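Local coordinates for protein transcriptional regulator (Rhodococcus jostii, PDB 5CYV) that binds p-coumaroyl-CoA and probably acts as a MarR-family, DNA-binding transcriptional regulator of p-hydroxycinnamate metabolism, at residues R38-L43 and L72-L76; A29-L35 and D108-V113. All blocks are in the same frame, centred on the assembly; numbering follows the deposited sequence.

Contact 1 (R38-L43 and L72-L76); sequences RSYSVL and LVDEL. With WCA (p-coumaroyl-CoA), chain J.
Within the winged helix-turn-helix domain of this MarR-family regulator, helix 37-47 packs against helix 70-78, the helix that in this family normally serves for DNA recognition. The helices cross nearly at right angles: the axes of 38-43 and 72-76 are inclined at 79° and pass 9.5 Å apart at their closest, and no hydrogen bond joins them directly. Val42 is the wedge. Its CG2 touches Leu72 CD1 at 3.7 Å, while CG1, anti to the backbone N, reaches Leu76 CD1 at 3.7 Å and also meets Val73 CG2, the two valines crossing at about a right angle. Leu76 CD1 further lies against the Ser39 carbonyl oxygen and Leu43 CB, and Val82 of strand 82-87 adjoins Leu43, Leu76 and Val73, extending the apolar layer toward the wing. Beside the apolar patch, on the exposed side of Glu75, one water bridges Ser39 OG and Glu75 OE1, donating to the carboxylate at 2.7 Å; Ser39 OG is also hydrogen-bonded to Arg36 N.

Arg38 joins this packing to the effector site. Its CB rests against both methyls of Leu72, and the chain then runs extended away from helix 70-78 to p-coumaroyl-CoA, with NH2 held by Gln68 OE1. Both amide oxygens of the pantetheine arm are gripped at the guanidinium edge: Arg38 NH1 donates to OAF at 2.8 Å with a bent N-H...O angle of 134°, whereas Arg38 NE meets OAE at 2.8 Å almost straight, at 171°.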
# COMPACT_ATOMS: atom_id res chain seq x y z
N ARG B 38 -4.11 7.63 8.32
CA ARG B 38 -3.95 7.02 9.67
C ARG B 38 -4.93 7.56 10.72
O ARG B 38 -5.48 6.75 11.48
CB ARG B 38 -2.51 7.22 10.19
CG ARG B 38 -1.47 6.42 9.39
CD ARG B 38 -0.14 6.48 10.11
NE ARG B 38 0.89 5.73 9.35
CZ ARG B 38 2.08 5.41 9.82
NH1 ARG B 38 2.96 4.77 9.03
NH2 ARG B 38 2.44 5.71 11.11
N SER B 39 -5.16 8.86 10.76
CA SER B 39 -6.13 9.37 11.75
C SER B 39 -7.53 8.89 11.43
O SER B 39 -8.31 8.58 12.35
CB SER B 39 -6.08 10.89 11.83
OG SER B 39 -6.23 11.53 10.55
N TYR B 40 -7.88 8.82 10.13
CA TYR B 40 -9.13 8.19 9.78
C TYR B 40 -9.25 6.76 10.25
O TYR B 40 -10.30 6.36 10.80
CB TYR B 40 -9.32 8.27 8.23
CG TYR B 40 -10.44 7.46 7.68
CD1 TYR B 40 -11.74 7.87 7.79
CD2 TYR B 40 -10.16 6.24 7.00
CE1 TYR B 40 -12.79 7.11 7.27
CE2 TYR B 40 -11.19 5.50 6.45
CZ TYR B 40 -12.51 5.95 6.58
OH TYR B 40 -13.54 5.18 6.12
N SER B 41 -8.20 5.97 10.05
CA SER B 41 -8.26 4.57 10.47
C SER B 41 -8.50 4.45 11.99
O SER B 41 -9.30 3.61 12.40
CB SER B 41 -6.96 3.84 10.13
OG SER B 41 -6.73 3.86 8.71
N VAL B 42 -7.80 5.27 12.77
CA VAL B 42 -8.02 5.21 14.23
C VAL B 42 -9.44 5.57 14.62
O VAL B 42 -10.07 4.85 15.41
CB VAL B 42 -7.03 6.13 14.95
CG1 VAL B 42 -7.30 6.14 16.48
CG2 VAL B 42 -5.61 5.62 14.67
N LEU B 43 -9.97 6.61 13.97
CA LEU B 43 -11.35 7.06 14.24
C LEU B 43 -12.34 5.93 13.88
O LEU B 43 -13.28 5.62 14.66
CB LEU B 43 -11.62 8.36 13.48
CG LEU B 43 -13.06 8.85 13.70
CD1 LEU B 43 -13.33 9.12 15.19
CD2 LEU B 43 -13.27 10.14 12.91
N LEU B 72 -1.69 9.99 16.86
CA LEU B 72 -2.93 9.99 16.12
C LEU B 72 -4.12 10.19 17.05
O LEU B 72 -5.02 10.96 16.74
CB LEU B 72 -3.12 8.65 15.41
CG LEU B 72 -1.98 8.28 14.47
CD1 LEU B 72 -2.18 6.92 13.95
CD2 LEU B 72 -1.95 9.27 13.26
N VAL B 73 -4.08 9.48 18.19
CA VAL B 73 -5.12 9.70 19.21
C VAL B 73 -5.04 11.12 19.74
O VAL B 73 -6.11 11.75 19.92
CB VAL B 73 -5.01 8.65 20.33
CG1 VAL B 73 -6.02 8.96 21.46
CG2 VAL B 73 -5.22 7.22 19.72
N ASP B 74 -3.82 11.67 19.94
CA ASP B 74 -3.73 13.05 20.42
C ASP B 74 -4.41 14.00 19.43
O ASP B 74 -5.07 14.96 19.82
CB ASP B 74 -2.26 13.48 20.59
CG ASP B 74 -1.54 12.79 21.76
OD1 ASP B 74 -2.17 12.19 22.65
OD2 ASP B 74 -0.26 12.91 21.76
N GLU B 75 -4.17 13.77 18.13
CA GLU B 75 -4.76 14.62 17.10
C GLU B 75 -6.28 14.54 17.16
O GLU B 75 -6.97 15.57 17.11
CB GLU B 75 -4.22 14.20 15.72
CG GLU B 75 -4.89 14.92 14.60
CD GLU B 75 -4.32 14.58 13.22
OE1 GLU B 75 -4.95 15.03 12.24
OE2 GLU B 75 -3.31 13.85 13.09
N LEU B 76 -6.81 13.33 17.25
CA LEU B 76 -8.24 13.18 17.27
C LEU B 76 -8.81 13.74 18.55
O LEU B 76 -9.93 14.31 18.53
CB LEU B 76 -8.59 11.70 17.15
CG LEU B 76 -8.26 11.07 15.78
CD1 LEU B 76 -8.47 9.59 15.88
CD2 LEU B 76 -9.17 11.62 14.66
C4 WCA J . 17.04 -0.65 6.75
C5 WCA J . 17.61 0.33 5.95
C6 WCA J . 19.05 0.43 5.94
C8 WCA J . 15.43 0.49 5.71
N1 WCA J . 19.77 -0.43 6.70
N3 WCA J . 17.84 -1.48 7.48
CAV WCA J . -7.02 3.09 5.41
CAT WCA J . -8.33 3.29 5.08
CBS WCA J . -8.68 3.07 3.74
OAJ WCA J . -10.03 3.27 3.35
CAU WCA J . -7.78 2.66 2.81
CAW WCA J . -6.44 2.44 3.15
CBT WCA J . -6.10 2.64 4.46
CAR WCA J . -4.68 2.36 4.77
CAQ WCA J . -4.27 2.32 6.17
CBP WCA J . -2.85 1.81 6.33
OAD WCA J . -2.17 1.23 5.56
SBO WCA J . -2.29 2.15 7.94
CBA WCA J . -0.68 1.30 7.87
CAY WCA J . 0.49 2.36 7.63
NBH WCA J . 0.65 2.65 6.25
CBQ WCA J . 0.60 4.06 5.84
OAE WCA J . 0.52 5.01 6.63
CBB WCA J . 0.76 4.35 4.38
CAZ WCA J . 2.17 4.92 4.04
NBI WCA J . 3.28 3.96 4.20
CBR WCA J . 4.06 3.84 5.34
OAF WCA J . 3.73 4.51 6.33
CBX WCA J . 5.28 2.93 5.36
OAK WCA J . 5.63 2.65 3.98
CCD WCA J . 5.01 1.63 6.13
CAA WCA J . 4.03 0.76 5.28
CAB WCA J . 4.48 1.88 7.56
CBD WCA J . 6.35 0.83 6.22
OBK WCA J . 7.23 1.80 6.84
PCG WCA J . 8.63 1.31 7.47
OAP WCA J . 8.33 0.17 8.38
OAI WCA J . 9.28 2.60 8.04
OBN WCA J . 9.43 0.68 6.29
PCF WCA J . 10.54 1.17 5.31
OAO WCA J . 10.84 2.60 5.77
OAH WCA J . 10.22 0.79 3.87
O5' WCA J . 11.82 0.25 5.70
C5' WCA J . 11.75 -1.17 5.62
C4' WCA J . 12.47 -2.00 6.64
O4' WCA J . 14.05 -2.00 6.25
C3' WCA J . 12.41 -1.50 7.90
O3' WCA J . 12.70 -2.56 8.89
PCE WCA J . 11.60 -3.09 9.88
OAM WCA J . 10.40 -3.51 9.08
OAN WCA J . 11.21 -2.01 10.85
OAG WCA J . 12.15 -4.27 10.63
C2' WCA J . 13.59 -0.51 7.96
O2' WCA J . 13.94 -0.16 9.23
C1' WCA J . 14.68 -1.33 7.19
N9 WCA J . 15.67 -0.50 6.56
N7 WCA J . 16.59 1.02 5.33
C2 WCA J . 19.19 -1.35 7.44
N6 WCA J . 19.69 1.43 5.13
O HOH W 1 -4.37 13.31 10.25

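Contact 2 (A29-L35 and D108-V113); sequences ALVPTGL and DAKARV
Leu30 and Val113 make the tight part of this contact, where the end of helix 11-30 and the turn after it lean on helix 100-121. Leu30 CD2 lies 3.6 Å from Val113 CG2 and 3.8 Å from Ala109 CB, so one methyl fills the groove between residues four apart on the facing helix. Leu35 CD1 reaches the same Ala109 methyl from beyond the turn, and Thr33 CG2 adds a third neighbour to it.

Thr33 works in two directions. With OG1 between its backbone N and carbonyl carbon (chi1 75°), the hydroxyl donates to Leu30 O at 2.6 Å, in the carbonyl plane and on a lone pair, and accepts from Leu35 N, closing an ST turn. The same rotation sends CG2 outward to Asp108 OD2 and the Arg112 side chain. Leu30 O is doubly held, since Thr33 N also donates to it.

Toward solvent the fit becomes looser and polar. Arg112 grips Asp108 side-on in a salt bridge: NE meets OD2 at 2.9 Å and 174°, exactly in the guanidinium plane, whereas OD1, 27° out of that plane, takes NH2 on its syn lone pair. This pairing, one helical turn apart, fixes the guanidinium rotation and presents a face to Pro32, whose CB stands 3.9 Å above the guanidinium plane, over its centre. Between the segments, a water donates to Ala29 O and accepts from Arg112 NH1 at 2.9 Å; another donates to Asp108 OD2 and, weakly, to Pro32 O. Val113 also lines the p-coumaroyl-CoA pocket, placing the packed side next to the effector site, where the long helices of the MarR fold meet the DNA-binding domain.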
# COMPACT_ATOMS: atom_id res chain seq x y z
N ALA B 29 -9.74 12.18 -0.83
CA ALA B 29 -11.15 12.20 -0.48
C ALA B 29 -11.40 12.77 0.91
O ALA B 29 -12.45 13.35 1.18
CB ALA B 29 -11.70 10.75 -0.59
N LEU B 30 -10.43 12.56 1.79
CA LEU B 30 -10.55 12.98 3.17
C LEU B 30 -10.28 14.47 3.42
O LEU B 30 -10.55 14.94 4.53
CB LEU B 30 -9.60 12.17 4.07
CG LEU B 30 -10.03 10.72 4.29
CD1 LEU B 30 -8.89 10.05 5.01
CD2 LEU B 30 -11.32 10.62 5.09
N VAL B 31 -9.75 15.21 2.43
CA VAL B 31 -9.38 16.64 2.63
C VAL B 31 -10.50 17.44 3.35
O VAL B 31 -10.22 18.12 4.36
CB VAL B 31 -8.96 17.28 1.31
CG1 VAL B 31 -8.88 18.78 1.52
CG2 VAL B 31 -7.60 16.70 0.94
N PRO B 32 -11.79 17.33 2.96
CA PRO B 32 -12.79 18.13 3.69
C PRO B 32 -13.01 17.76 5.16
O PRO B 32 -13.58 18.58 5.89
CB PRO B 32 -14.09 17.88 2.91
CG PRO B 32 -13.64 17.36 1.58
CD PRO B 32 -12.34 16.69 1.75
N THR B 33 -12.58 16.58 5.57
CA THR B 33 -12.72 16.14 6.94
C THR B 33 -11.56 16.53 7.83
O THR B 33 -11.63 16.36 9.03
CB THR B 33 -12.84 14.60 7.00
OG1 THR B 33 -11.55 14.01 6.78
CG2 THR B 33 -13.85 14.06 5.98
N GLY B 34 -10.48 16.95 7.19
CA GLY B 34 -9.25 17.23 7.93
C GLY B 34 -8.49 16.01 8.39
O GLY B 34 -7.48 16.19 9.09
N LEU B 35 -8.94 14.82 8.06
CA LEU B 35 -8.28 13.58 8.46
C LEU B 35 -7.33 13.17 7.33
O LEU B 35 -7.45 13.66 6.20
CB LEU B 35 -9.28 12.45 8.66
CG LEU B 35 -10.34 12.79 9.74
CD1 LEU B 35 -11.41 11.74 9.63
CD2 LEU B 35 -9.70 12.77 11.09
N ASP B 108 -19.41 10.79 7.78
CA ASP B 108 -19.09 11.64 6.62
C ASP B 108 -17.84 11.13 5.90
O ASP B 108 -17.81 10.96 4.68
CB ASP B 108 -18.91 13.06 7.10
CG ASP B 108 -18.50 13.99 6.00
OD1 ASP B 108 -19.42 14.51 5.28
OD2 ASP B 108 -17.27 14.19 5.85
N ALA B 109 -16.82 10.82 6.69
CA ALA B 109 -15.57 10.42 6.12
C ALA B 109 -15.64 9.05 5.42
O ALA B 109 -15.03 8.86 4.36
CB ALA B 109 -14.47 10.39 7.25
N LYS B 110 -16.39 8.11 6.04
CA LYS B 110 -16.47 6.80 5.44
C LYS B 110 -17.29 6.87 4.13
O LYS B 110 -16.99 6.13 3.21
CB LYS B 110 -17.12 5.81 6.37
CG LYS B 110 -17.05 4.41 5.71
CD LYS B 110 -17.14 3.33 6.73
CE LYS B 110 -17.64 2.03 6.08
NZ LYS B 110 -16.93 1.59 4.87
N ALA B 111 -18.28 7.75 4.08
CA ALA B 111 -19.03 7.92 2.82
C ALA B 111 -18.05 8.38 1.71
O ALA B 111 -18.10 7.87 0.57
CB ALA B 111 -20.16 8.90 3.01
N ARG B 112 -17.22 9.37 2.01
CA ARG B 112 -16.20 9.82 1.04
C ARG B 112 -15.23 8.76 0.63
O ARG B 112 -14.97 8.56 -0.57
CB ARG B 112 -15.41 11.03 1.63
CG ARG B 112 -16.34 12.23 1.89
CD ARG B 112 -15.53 13.36 2.62
NE ARG B 112 -16.46 14.35 3.12
CZ ARG B 112 -17.05 15.29 2.39
NH1 ARG B 112 -16.75 15.45 1.09
NH2 ARG B 112 -17.99 16.07 2.95
N VAL B 113 -14.72 8.03 1.62
CA VAL B 113 -13.75 6.98 1.33
C VAL B 113 -14.39 5.80 0.56
O VAL B 113 -13.81 5.37 -0.44
CB VAL B 113 -13.10 6.52 2.66
CG1 VAL B 113 -12.31 5.28 2.43
CG2 VAL B 113 -12.23 7.67 3.25
O HOH W 2 -14.54 14.34 -0.46
O HOH W 3 -16.50 16.82 6.40

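Contact 1 is nested along the chain inside the loop closed by contact 2: segments 29-35, 38-43, 72-76 and 108-113 follow in that order, and the centres of the two contacts lie about 13 Å apart. Helices 11-30 and 37-47 are consecutive, so the first segments of both contacts are joined by a short connection. Tyr40, on helix 37-47, supplies the physical junction: its CB packs 3.7 Å from Leu30 CD1, and its OH lies 3.4 Å from Lys110 CA. Arg38, Tyr40 and Ser41 of contact 1 and Val113 of contact 2 line one p-coumaroyl-CoA pocket, so the ligand lies where helix 100-121 meets the winged-helix domain.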